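Local structure of outer membrane protein Omp121 (Bacteroides thetaiotaomicron, 5FQ8) at residues T401-L406 against D460-F465; E456-I461 against G479-E484; R521-V526 against R545-S550. The protein probably acts as a TonB-dependent transporter that takes up a substrate across the bacterial outer membrane. All blocks are in the same frame, centred on the assembly; numbering follows the deposited sequence.

Interaction 1. Residues T401-L406 against D460-F465. With KR0 (3-decanoyloxypropyl decanoate), chain K; C8E ((hydroxyethyloxy)tri(ethyloxy)octane), chain U.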
loop_
_atom_site.group_PDB
_atom_site.type_symbol
_atom_site.label_atom_id
_atom_site.label_comp_id
_atom_site.label_asym_id
_atom_site.label_seq_id
_atom_site.Cartn_x
_atom_site.Cartn_y
_atom_site.Cartn_z
ATOM N N THR B 401 -39.829 -26.001 11.279
ATOM C CA THR B 401 -38.842 -25.073 11.805
ATOM C C THR B 401 -38.027 -24.479 10.672
ATOM O O THR B 401 -37.428 -25.211 9.885
ATOM C CB THR B 401 -37.929 -25.761 12.810
ATOM O OG1 THR B 401 -38.662 -26.007 14.009
ATOM C CG2 THR B 401 -36.762 -24.879 13.131
ATOM N N TYR B 402 -38.020 -23.155 10.586
ATOM C CA TYR B 402 -37.100 -22.425 9.734
ATOM C C TYR B 402 -36.147 -21.647 10.619
ATOM O O TYR B 402 -36.581 -20.903 11.500
ATOM C CB TYR B 402 -37.831 -21.474 8.784
ATOM C CG TYR B 402 -36.886 -20.550 8.040
ATOM C CD1 TYR B 402 -35.935 -21.054 7.166
ATOM C CD2 TYR B 402 -36.937 -19.176 8.222
ATOM C CE1 TYR B 402 -35.072 -20.225 6.501
ATOM C CE2 TYR B 402 -36.078 -18.346 7.559
ATOM C CZ TYR B 402 -35.152 -18.874 6.699
ATOM O OH TYR B 402 -34.293 -18.043 6.033
ATOM N N ARG B 403 -34.860 -21.823 10.391
ATOM C CA ARG B 403 -33.843 -21.112 11.146
ATOM C C ARG B 403 -32.801 -20.583 10.181
ATOM O O ARG B 403 -32.391 -21.286 9.260
ATOM C CB ARG B 403 -33.201 -22.022 12.167
ATOM C CG ARG B 403 -31.994 -21.442 12.832
ATOM C CD ARG B 403 -31.191 -22.557 13.459
ATOM N NE ARG B 403 -32.066 -23.419 14.235
ATOM C CZ ARG B 403 -31.878 -24.718 14.404
ATOM N NH1 ARG B 403 -30.841 -25.313 13.839
ATOM N NH2 ARG B 403 -32.739 -25.416 15.129
ATOM N N MET B 404 -32.389 -19.341 10.386
ATOM C CA MET B 404 -31.472 -18.655 9.492
ATOM C C MET B 404 -30.457 -17.909 10.329
ATOM O O MET B 404 -30.828 -17.202 11.263
ATOM C CB MET B 404 -32.207 -17.677 8.569
ATOM C CG MET B 404 -31.299 -16.676 7.854
ATOM S SD MET B 404 -32.100 -15.764 6.523
ATOM C CE MET B 404 -30.787 -14.673 6.047
ATOM N N GLY B 405 -29.184 -18.066 10.006
ATOM C CA GLY B 405 -28.125 -17.403 10.732
ATOM C C GLY B 405 -27.331 -16.497 9.817
ATOM O O GLY B 405 -27.172 -16.777 8.633
ATOM N N LEU B 406 -26.841 -15.400 10.383
ATOM C CA LEU B 406 -25.959 -14.474 9.695
ATOM C C LEU B 406 -24.854 -14.076 10.648
ATOM O O LEU B 406 -25.127 -13.766 11.805
ATOM C CB LEU B 406 -26.702 -13.228 9.225
ATOM C CG LEU B 406 -25.861 -12.178 8.510
ATOM C CD1 LEU B 406 -25.938 -12.450 7.057
ATOM C CD2 LEU B 406 -26.348 -10.799 8.794
ATOM N N ASP B 460 -31.560 -23.352 7.532
ATOM C CA ASP B 460 -32.079 -24.685 7.751
ATOM C C ASP B 460 -33.589 -24.659 7.645
ATOM O O ASP B 460 -34.245 -23.787 8.221
ATOM C CB ASP B 460 -31.645 -25.221 9.106
ATOM C CG ASP B 460 -30.178 -25.533 9.156
ATOM O OD1 ASP B 460 -29.792 -26.654 8.754
ATOM O OD2 ASP B 460 -29.414 -24.654 9.592
ATOM N N ILE B 461 -34.132 -25.595 6.880
ATOM C CA ILE B 461 -35.564 -25.856 6.825
ATOM C C ILE B 461 -35.753 -27.302 7.243
ATOM O O ILE B 461 -35.096 -28.193 6.699
ATOM C CB ILE B 461 -36.137 -25.600 5.424
ATOM C CG1 ILE B 461 -35.819 -24.188 4.987
ATOM C CG2 ILE B 461 -37.618 -25.760 5.410
ATOM C CD1 ILE B 461 -36.216 -23.925 3.569
ATOM N N MET B 462 -36.620 -27.535 8.222
ATOM C CA MET B 462 -36.761 -28.851 8.826
ATOM C C MET B 462 -38.226 -29.187 9.046
ATOM O O MET B 462 -39.083 -28.310 9.128
ATOM C CB MET B 462 -36.038 -28.938 10.169
ATOM C CG MET B 462 -34.615 -28.477 10.146
ATOM S SD MET B 462 -33.994 -28.324 11.798
ATOM C CE MET B 462 -32.319 -27.865 11.507
ATOM N N VAL B 463 -38.496 -30.478 9.177
ATOM C CA VAL B 463 -39.798 -30.951 9.625
ATOM C C VAL B 463 -39.580 -32.094 10.606
ATOM O O VAL B 463 -38.869 -33.058 10.306
ATOM C CB VAL B 463 -40.691 -31.390 8.451
ATOM C CG1 VAL B 463 -39.971 -32.380 7.583
ATOM C CG2 VAL B 463 -41.974 -31.983 8.966
ATOM N N ASN B 464 -40.173 -31.975 11.787
ATOM C CA ASN B 464 -40.046 -32.981 12.828
ATOM C C ASN B 464 -41.368 -33.706 13.020
ATOM O O ASN B 464 -42.444 -33.127 12.843
ATOM C CB ASN B 464 -39.604 -32.359 14.151
ATOM C CG ASN B 464 -39.223 -33.400 15.176
ATOM O OD1 ASN B 464 -40.002 -33.720 16.070
ATOM N ND2 ASN B 464 -38.028 -33.954 15.039
ATOM N N PHE B 465 -41.275 -34.980 13.386
ATOM C CA PHE B 465 -42.444 -35.821 13.613
ATOM C C PHE B 465 -42.200 -36.650 14.859
ATOM O O PHE B 465 -41.244 -37.419 14.901
ATOM C CB PHE B 465 -42.702 -36.711 12.405
ATOM C CG PHE B 465 -43.724 -37.761 12.633
ATOM C CD1 PHE B 465 -44.977 -37.434 13.098
ATOM C CD2 PHE B 465 -43.445 -39.079 12.345
ATOM C CE1 PHE B 465 -45.933 -38.407 13.288
ATOM C CE2 PHE B 465 -44.391 -40.058 12.535
ATOM C CZ PHE B 465 -45.640 -39.722 13.007
HETATM C C1 KR0 K . -27.702 -21.006 -0.257
HETATM O O1 KR0 K . -28.979 -21.494 0.147
HETATM C C2 KR0 K . -27.015 -20.513 0.999
HETATM C C3 KR0 K . -26.929 -19.004 1.012
HETATM C C4 KR0 K . -31.612 -15.078 0.436
HETATM O O4 KR0 K . -28.187 -18.389 1.265
HETATM C C5 KR0 K . -28.280 -16.956 1.041
HETATM C C6 KR0 K . -32.363 -15.757 1.586
HETATM C C7 KR0 K . -30.196 -20.778 -0.199
HETATM C C8 KR0 K . -33.443 -14.887 2.232
HETATM O O8 KR0 K . -27.295 -16.389 0.629
HETATM C C9 KR0 K . -34.075 -15.567 3.454
HETATM O O9 KR0 K . -30.344 -20.356 -1.328
HETATM C C10 KR0 K . -29.530 -16.159 1.315
HETATM C C11 KR0 K . -30.329 -15.829 0.057
HETATM C C12 KR0 K . -31.281 -20.547 0.820
HETATM C C13 KR0 K . -32.632 -20.836 0.179
HETATM C C14 KR0 K . -35.400 -14.920 3.875
HETATM C C15 KR0 K . -35.843 -15.330 5.277
HETATM C C16 KR0 K . -37.010 -14.516 5.786
HETATM C C17 KR0 K . -33.707 -21.124 1.221
HETATM C C18 KR0 K . -34.592 -19.923 1.528
HETATM C C19 KR0 K . -35.524 -20.260 2.688
HETATM C C20 KR0 K . -36.673 -19.271 2.867
HETATM C C21 KR0 K . -37.519 -19.645 4.087
HETATM C C22 KR0 K . -38.897 -18.982 4.059
HETATM C C23 KR0 K . -39.652 -19.087 5.370
HETATM C C8 C8E U . -28.243 -11.740 1.912
HETATM O O9 C8E U . -28.256 -11.442 3.288
HETATM C C10 C8E U . -29.529 -11.718 3.817
HETATM C C11 C8E U . -29.905 -10.758 4.941
HETATM O O12 C8E U . -30.739 -11.474 5.826
HETATM C C13 C8E U . -31.194 -10.739 6.935
HETATM C C14 C8E U . -31.776 -11.723 7.948
HETATM O O15 C8E U . -30.752 -12.482 8.554
HETATM C C16 C8E U . -31.200 -13.128 9.719
HETATM O O HOH W 1 -29.794 -22.108 10.623
#

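Interaction 2. Residues E456-I461 against G479-E484. With KR0 (3-decanoyloxypropyl decanoate), chain K.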
loop_
_atom_site.group_PDB
_atom_site.type_symbol
_atom_site.label_atom_id
_atom_site.label_comp_id
_atom_site.label_asym_id
_atom_site.label_seq_id
_atom_site.Cartn_x
_atom_site.Cartn_y
_atom_site.Cartn_z
ATOM N N GLU B 456 -20.755 -15.240 6.766
ATOM C CA GLU B 456 -21.293 -16.575 6.581
ATOM C C GLU B 456 -22.800 -16.526 6.734
ATOM O O GLU B 456 -23.335 -15.732 7.503
ATOM C CB GLU B 456 -20.704 -17.562 7.576
ATOM C CG GLU B 456 -19.201 -17.406 7.821
ATOM C CD GLU B 456 -18.676 -18.387 8.846
ATOM O OE1 GLU B 456 -19.513 -19.105 9.427
ATOM O OE2 GLU B 456 -17.445 -18.446 9.066
ATOM N N ILE B 457 -23.490 -17.368 5.982
ATOM C CA ILE B 457 -24.939 -17.432 6.066
ATOM C C ILE B 457 -25.347 -18.888 6.107
ATOM O O ILE B 457 -24.865 -19.696 5.309
ATOM C CB ILE B 457 -25.634 -16.729 4.890
ATOM C CG1 ILE B 457 -25.498 -15.227 5.022
ATOM C CG2 ILE B 457 -27.093 -17.101 4.852
ATOM C CD1 ILE B 457 -26.047 -14.496 3.838
ATOM N N ASN B 458 -26.237 -19.223 7.029
ATOM C CA ASN B 458 -26.683 -20.590 7.193
ATOM C C ASN B 458 -28.194 -20.617 7.245
ATOM O O ASN B 458 -28.806 -19.814 7.946
ATOM C CB ASN B 458 -26.084 -21.202 8.451
ATOM C CG ASN B 458 -26.234 -22.686 8.483
ATOM O OD1 ASN B 458 -25.572 -23.398 7.736
ATOM N ND2 ASN B 458 -27.117 -23.173 9.344
ATOM N N GLN B 459 -28.793 -21.527 6.498
ATOM C CA GLN B 459 -30.240 -21.638 6.472
ATOM C C GLN B 459 -30.634 -23.091 6.618
ATOM O O GLN B 459 -30.093 -23.955 5.925
ATOM C CB GLN B 459 -30.811 -21.040 5.196
ATOM C CG GLN B 459 -30.580 -19.556 5.139
ATOM C CD GLN B 459 -31.533 -18.857 4.234
ATOM O OE1 GLN B 459 -32.278 -19.495 3.506
ATOM N NE2 GLN B 459 -31.528 -17.530 4.274
ATOM N N ASP B 460 -31.560 -23.352 7.532
ATOM C CA ASP B 460 -32.079 -24.685 7.751
ATOM C C ASP B 460 -33.589 -24.659 7.645
ATOM O O ASP B 460 -34.245 -23.787 8.221
ATOM C CB ASP B 460 -31.645 -25.221 9.106
ATOM C CG ASP B 460 -30.178 -25.533 9.156
ATOM O OD1 ASP B 460 -29.792 -26.654 8.754
ATOM O OD2 ASP B 460 -29.414 -24.654 9.592
ATOM N N ILE B 461 -34.132 -25.595 6.880
ATOM C CA ILE B 461 -35.564 -25.856 6.825
ATOM C C ILE B 461 -35.753 -27.302 7.243
ATOM O O ILE B 461 -35.096 -28.193 6.699
ATOM C CB ILE B 461 -36.137 -25.600 5.424
ATOM C CG1 ILE B 461 -35.819 -24.188 4.987
ATOM C CG2 ILE B 461 -37.618 -25.760 5.410
ATOM C CD1 ILE B 461 -36.216 -23.925 3.569
ATOM N N GLY B 479 -34.663 -32.490 6.863
ATOM C CA GLY B 479 -34.170 -31.131 6.805
ATOM C C GLY B 479 -33.419 -30.806 5.529
ATOM O O GLY B 479 -33.127 -31.667 4.702
ATOM N N PHE B 480 -33.121 -29.525 5.393
ATOM C CA PHE B 480 -32.317 -28.979 4.315
ATOM C C PHE B 480 -31.325 -28.004 4.918
ATOM O O PHE B 480 -31.665 -27.258 5.837
ATOM C CB PHE B 480 -33.184 -28.271 3.280
ATOM C CG PHE B 480 -32.420 -27.347 2.376
ATOM C CD1 PHE B 480 -32.233 -26.021 2.712
ATOM C CD2 PHE B 480 -31.897 -27.801 1.185
ATOM C CE1 PHE B 480 -31.530 -25.186 1.897
ATOM C CE2 PHE B 480 -31.200 -26.959 0.360
ATOM C CZ PHE B 480 -31.020 -25.654 0.718
ATOM N N ASN B 481 -30.105 -27.995 4.398
ATOM C CA ASN B 481 -29.097 -27.047 4.851
ATOM C C ASN B 481 -28.570 -26.252 3.663
ATOM O O ASN B 481 -28.451 -26.781 2.558
ATOM C CB ASN B 481 -27.954 -27.757 5.569
ATOM C CG ASN B 481 -27.008 -26.792 6.233
ATOM O OD1 ASN B 481 -25.808 -27.030 6.319
ATOM N ND2 ASN B 481 -27.541 -25.682 6.692
ATOM N N GLY B 482 -28.272 -24.979 3.895
ATOM C CA GLY B 482 -27.641 -24.159 2.888
ATOM C C GLY B 482 -26.622 -23.238 3.511
ATOM O O GLY B 482 -26.952 -22.455 4.403
ATOM N N ASN B 483 -25.383 -23.321 3.058
ATOM C CA ASN B 483 -24.280 -22.613 3.686
ATOM C C ASN B 483 -23.555 -21.746 2.660
ATOM O O ASN B 483 -23.409 -22.135 1.501
ATOM C CB ASN B 483 -23.321 -23.603 4.321
ATOM C CG ASN B 483 -22.348 -22.945 5.251
ATOM O OD1 ASN B 483 -21.144 -22.909 4.998
ATOM N ND2 ASN B 483 -22.863 -22.402 6.337
ATOM N N GLU B 484 -23.096 -20.577 3.093
ATOM C CA GLU B 484 -22.353 -19.670 2.234
ATOM C C GLU B 484 -21.348 -18.933 3.099
ATOM O O GLU B 484 -21.736 -18.176 3.981
ATOM C CB GLU B 484 -23.289 -18.694 1.534
ATOM C CG GLU B 484 -22.625 -17.907 0.420
ATOM C CD GLU B 484 -23.431 -16.722 -0.039
ATOM O OE1 GLU B 484 -23.380 -15.668 0.626
ATOM O OE2 GLU B 484 -24.121 -16.845 -1.067
HETATM C C1 KR0 K . -27.702 -21.006 -0.257
HETATM O O1 KR0 K . -28.979 -21.494 0.147
HETATM C C2 KR0 K . -27.015 -20.513 0.999
HETATM C C3 KR0 K . -26.929 -19.004 1.012
HETATM C C4 KR0 K . -31.612 -15.078 0.436
HETATM O O4 KR0 K . -28.187 -18.389 1.265
HETATM C C5 KR0 K . -28.280 -16.956 1.041
HETATM C C6 KR0 K . -32.363 -15.757 1.586
HETATM C C7 KR0 K . -30.196 -20.778 -0.199
HETATM C C8 KR0 K . -33.443 -14.887 2.232
HETATM O O8 KR0 K . -27.295 -16.389 0.629
HETATM C C9 KR0 K . -34.075 -15.567 3.454
HETATM O O9 KR0 K . -30.344 -20.356 -1.328
HETATM C C10 KR0 K . -29.530 -16.159 1.315
HETATM C C11 KR0 K . -30.329 -15.829 0.057
HETATM C C12 KR0 K . -31.281 -20.547 0.820
HETATM C C13 KR0 K . -32.632 -20.836 0.179
HETATM C C14 KR0 K . -35.400 -14.920 3.875
HETATM C C15 KR0 K . -35.843 -15.330 5.277
HETATM C C16 KR0 K . -37.010 -14.516 5.786
HETATM C C17 KR0 K . -33.707 -21.124 1.221
HETATM C C18 KR0 K . -34.592 -19.923 1.528
HETATM C C19 KR0 K . -35.524 -20.260 2.688
HETATM C C20 KR0 K . -36.673 -19.271 2.867
HETATM C C21 KR0 K . -37.519 -19.645 4.087
HETATM C C22 KR0 K . -38.897 -18.982 4.059
HETATM C C23 KR0 K . -39.652 -19.087 5.370
HETATM O O HOH W 2 -21.408 -20.398 8.721
#

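Interaction 3. Residues R521-V526 against R545-S550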
loop_
_atom_site.group_PDB
_atom_site.type_symbol
_atom_site.label_atom_id
_atom_site.label_comp_id
_atom_site.label_asym_id
_atom_site.label_seq_id
_atom_site.Cartn_x
_atom_site.Cartn_y
_atom_site.Cartn_z
ATOM N N ARG B 521 -17.392 -19.897 -0.866
ATOM C CA ARG B 521 -17.694 -21.316 -0.947
ATOM C C ARG B 521 -19.134 -21.536 -0.546
ATOM O O ARG B 521 -19.657 -20.848 0.325
ATOM C CB ARG B 521 -16.789 -22.133 -0.042
ATOM C CG ARG B 521 -16.881 -21.737 1.402
ATOM C CD ARG B 521 -15.860 -22.443 2.257
ATOM N NE ARG B 521 -15.986 -23.884 2.165
ATOM C CZ ARG B 521 -15.039 -24.722 2.548
ATOM N NH1 ARG B 521 -13.914 -24.244 3.045
ATOM N NH2 ARG B 521 -15.219 -26.028 2.427
ATOM N N ARG B 522 -19.769 -22.496 -1.189
ATOM C CA ARG B 522 -21.169 -22.778 -0.936
ATOM C C ARG B 522 -21.370 -24.270 -0.740
ATOM O O ARG B 522 -20.615 -25.093 -1.258
ATOM C CB ARG B 522 -22.050 -22.272 -2.065
ATOM C CG ARG B 522 -22.154 -20.770 -2.108
ATOM C CD ARG B 522 -23.137 -20.288 -3.155
ATOM N NE ARG B 522 -23.261 -18.839 -3.094
ATOM C CZ ARG B 522 -23.002 -18.013 -4.099
ATOM N NH1 ARG B 522 -22.625 -18.489 -5.270
ATOM N NH2 ARG B 522 -23.141 -16.712 -3.924
ATOM N N LEU B 523 -22.395 -24.602 0.030
ATOM C CA LEU B 523 -22.727 -25.986 0.312
ATOM C C LEU B 523 -24.226 -26.095 0.487
ATOM O O LEU B 523 -24.857 -25.210 1.063
ATOM C CB LEU B 523 -22.017 -26.477 1.569
ATOM C CG LEU B 523 -22.318 -27.901 2.024
ATOM C CD1 LEU B 523 -21.396 -28.875 1.352
ATOM C CD2 LEU B 523 -22.165 -27.992 3.501
ATOM N N MET B 524 -24.792 -27.164 -0.021
ATOM C CA MET B 524 -26.176 -27.489 0.259
ATOM C C MET B 524 -26.260 -28.954 0.642
ATOM O O MET B 524 -25.491 -29.782 0.149
ATOM C CB MET B 524 -27.067 -27.205 -0.931
ATOM C CG MET B 524 -27.228 -25.746 -1.227
ATOM S SD MET B 524 -28.280 -25.494 -2.646
ATOM C CE MET B 524 -27.218 -26.060 -3.940
ATOM N N GLY B 525 -27.191 -29.271 1.531
ATOM C CA GLY B 525 -27.401 -30.655 1.904
ATOM C C GLY B 525 -28.832 -30.940 2.293
ATOM O O GLY B 525 -29.609 -30.032 2.611
ATOM N N VAL B 526 -29.174 -32.220 2.265
ATOM C CA VAL B 526 -30.436 -32.708 2.799
ATOM C C VAL B 526 -30.119 -33.816 3.789
ATOM O O VAL B 526 -29.194 -34.598 3.566
ATOM C CB VAL B 526 -31.366 -33.200 1.674
ATOM C CG1 VAL B 526 -30.618 -34.108 0.738
ATOM C CG2 VAL B 526 -32.570 -33.900 2.261
ATOM N N ARG B 545 -27.127 -37.982 5.665
ATOM C CA ARG B 545 -27.011 -36.656 5.084
ATOM C C ARG B 545 -26.259 -36.739 3.773
ATOM O O ARG B 545 -25.231 -37.407 3.684
ATOM C CB ARG B 545 -26.297 -35.682 6.019
ATOM C CG ARG B 545 -26.092 -34.327 5.393
ATOM C CD ARG B 545 -25.759 -33.253 6.405
ATOM N NE ARG B 545 -25.542 -31.985 5.724
ATOM C CZ ARG B 545 -25.560 -30.802 6.314
ATOM N NH1 ARG B 545 -25.785 -30.713 7.604
ATOM N NH2 ARG B 545 -25.360 -29.710 5.604
ATOM N N ASN B 546 -26.771 -36.053 2.762
ATOM C CA ASN B 546 -26.054 -35.880 1.509
ATOM C C ASN B 546 -25.794 -34.401 1.295
ATOM O O ASN B 546 -26.695 -33.578 1.464
ATOM C CB ASN B 546 -26.818 -36.465 0.326
ATOM C CG ASN B 546 -25.929 -36.662 -0.886
ATOM O OD1 ASN B 546 -25.359 -37.737 -1.083
ATOM N ND2 ASN B 546 -25.784 -35.613 -1.690
ATOM N N ASP B 547 -24.565 -34.073 0.929
ATOM C CA ASP B 547 -24.140 -32.702 0.739
ATOM C C ASP B 547 -23.689 -32.507 -0.697
ATOM O O ASP B 547 -23.302 -33.450 -1.380
ATOM C CB ASP B 547 -22.996 -32.338 1.680
ATOM C CG ASP B 547 -23.439 -32.206 3.092
ATOM O OD1 ASP B 547 -24.646 -32.031 3.302
ATOM O OD2 ASP B 547 -22.582 -32.271 3.991
ATOM N N TRP B 548 -23.760 -31.266 -1.153
ATOM C CA TRP B 548 -23.204 -30.860 -2.436
ATOM C C TRP B 548 -22.311 -29.665 -2.171
ATOM O O TRP B 548 -22.787 -28.629 -1.706
ATOM C CB TRP B 548 -24.299 -30.496 -3.429
ATOM C CG TRP B 548 -25.141 -31.617 -3.909
ATOM C CD1 TRP B 548 -25.003 -32.293 -5.069
ATOM C CD2 TRP B 548 -26.298 -32.158 -3.268
ATOM N NE1 TRP B 548 -25.985 -33.236 -5.196
ATOM C CE2 TRP B 548 -26.797 -33.172 -4.098
ATOM C CE3 TRP B 548 -26.955 -31.891 -2.065
ATOM C CZ2 TRP B 548 -27.916 -33.922 -3.767
ATOM C CZ3 TRP B 548 -28.065 -32.636 -1.741
ATOM C CH2 TRP B 548 -28.531 -33.641 -2.584
ATOM N N SER B 549 -21.028 -29.807 -2.440
ATOM C CA SER B 549 -20.059 -28.798 -2.051
ATOM C C SER B 549 -19.509 -28.071 -3.267
ATOM O O SER B 549 -19.271 -28.674 -4.318
ATOM C CB SER B 549 -18.912 -29.414 -1.272
ATOM O OG SER B 549 -18.063 -28.399 -0.787
ATOM N N SER B 550 -19.296 -26.772 -3.111
ATOM C CA SER B 550 -18.687 -26.020 -4.192
ATOM C C SER B 550 -17.191 -26.272 -4.310
ATOM O O SER B 550 -16.626 -26.025 -5.375
ATOM C CB SER B 550 -18.949 -24.533 -4.010
ATOM O OG SER B 550 -17.881 -23.937 -3.320
#

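Interaction 1. Residues T401-L406 against D460-F465
Tyr-402 has CG anti to its backbone N (chi1 171°). Ile-461 has CG1 beside its backbone N (chi1 -56°). These torsions bring the two groups together across a non-hydrogen-bonded antiparallel pair. Ile-461 CG1 meets the edge of the phenol ring near its plane, 3.8 Å from Tyr-402 CD1. A chain of the lipid KR0 lies over one ring face, with KR0 C21 3.5 Å from Tyr-402 CE1. Extended Met-404 brings SD near KR0 C9.

Hydrogen-bonded pairs flank Tyr-402 on each side. Arg-403 N donates to Asp-460 O at 3.0 Å, in the carbonyl plane. The return bond, Asp-460 N to Arg-403 O, is 2.8 Å and runs nearly along the C=O axis. Thr-401 and Met-462 exchange a second pair of backbone bonds.

Thr-401, Arg-403, Asp-460 and Met-462 share the other face. Met-462 CE crosses obliquely to within 3.8 Å of Arg-403 NH1. Arg-403 NH1 stays 4.5 Å from Asp-460 OD2, too long for a salt bridge, and Arg-403 NE bonds Gln-389 OE1. A water donates to Asp-460 OD2 at 2.8 Å and weakly to Arg-403 O, bridging the strands. This split between a lipid-covered face and a mostly polar face is characteristic of a transmembrane beta-barrel wall.

Interaction 2. Residues E456-I461 against G479-E484
The side-chain contact centres on Asn-458 OD1, which accepts two N-H groups from the facing strand. Asn-483 ND2 approaches Asn-458 OD1 in the carbonyl plane on a lone pair, at 3.2 Å. Asn-481 ND2 reaches the same Asn-458 OD1 at 3.2 Å from above that plane, with a straight N-H line (170°). The amides of Asn-458 and Asn-481 are turned 58° apart. Asn-481 ND2 also donates to Gln-459 O, which takes the backbone N-H of Gly-482 too. Asp-460 lies beside Asn-481, its carboxylate nearly parallel to the amide plane (6° apart).

On the other face, extended Gln-459 carries its amide to the lipid. Gln-459 OE1 is 3.1 Å from KR0 C12 and Gln-459 NE2 is 3.3 Å from KR0 C9. The lipid passes over Gly-482, whose C is 3.7 Å from KR0 C2. Glu-484 CB touches KR0 C3 at 3.7 Å, and its OE2 forms a salt bridge with Arg-522.

The second shell probably fixes how two of the amides are turned. Asn-481 OD1 accepts from Arg-545, and Asn-483 OD1 from Arg-485. Backbone bonds at Ile-457, Gln-459 and Ile-461 hold the hairpin of strands 446-469 and 472-495 in register. Pro-108 and Arg-156, within the plug-domain range, touch the asparagine face. Neutral, directional bonds thus hold the buried face, and the two arginines would probably polarise the Asn-481 and Asn-483 amides into better donors to Asn-458.

Interaction 3. Residues R521-V526 against R545-S550
Two flat groups mark this contact, the Trp-548 indole and the Arg-545 guanidinium. Over one face of the indole lies Asn-546 ND2, 3.3 Å above the ring plane and offset toward the rim. Asn-546 ND2 hydrogen-bonds Ser-558 OG. At the indole edge, in plane, Met-524 O sits 3.4 Å from Trp-548 CE3. Val-526 CG1 meets the same edge, 3.9 Å from Trp-548 CZ3, the two side chains lying side by side. The guanidinium presents its edge to Asp-547 within the same strand: Arg-545 NE donates to the syn lone pair of Asp-547 OD1 at 2.6 Å, in a salt bridge. Asp-547 OD2 bonds the hydroxyl of Tyr-561.

The segments belong to a hairpin of the TonB-dependent receptor barrel, strands 513-534 and 538-549. Trp-548, Met-524 and Arg-522 also meet the chain of another protein. On the opposite face Leu-523 has CG anti to its backbone N (chi1 177°), and Leu-523 CD1 touches Ser-549 CB at 3.7 Å. It also packs on Asp-547 CB.

An alanine at Arg-545 would remove the guanidinium, and would probably leave the buried Asp-547 carboxylate without its ion pair and Asn-481 OD1 without this donor.

Gly-525 CA approaches Asp-547 OD1 to 3.4 Å, where a side chain would run into the carboxylate. At the strand end, Ser-550 OG accepts from Arg-522 N at 3.2 Å, and Ser-550 N donates to Arg-522 O at 2.8 Å.

Interactions 1, 2 and 3 follow one another around the barrel wall. Interactions 1 and 2 share strand 446-469, with Asp-460 and Ile-461 common to both. Strands 472-495 and 513-534 are neighbours, so interactions 2 and 3 also touch: Asn-481 N lies 2.8 Å from Gly-525 O, a probable hydrogen bond. Interactions 1 and 3 do not touch. Interaction 2 is the most buried, and amides dominate its polar face. Interactions 1 and 3 are partly buried. The lipid KR0 covers one side of interactions 1 and 2, whereas on that side interaction 3 has Trp-548 and Val-526 on the surface, with Trp-548 also meeting the chain of another protein, and an ion pair on its other face.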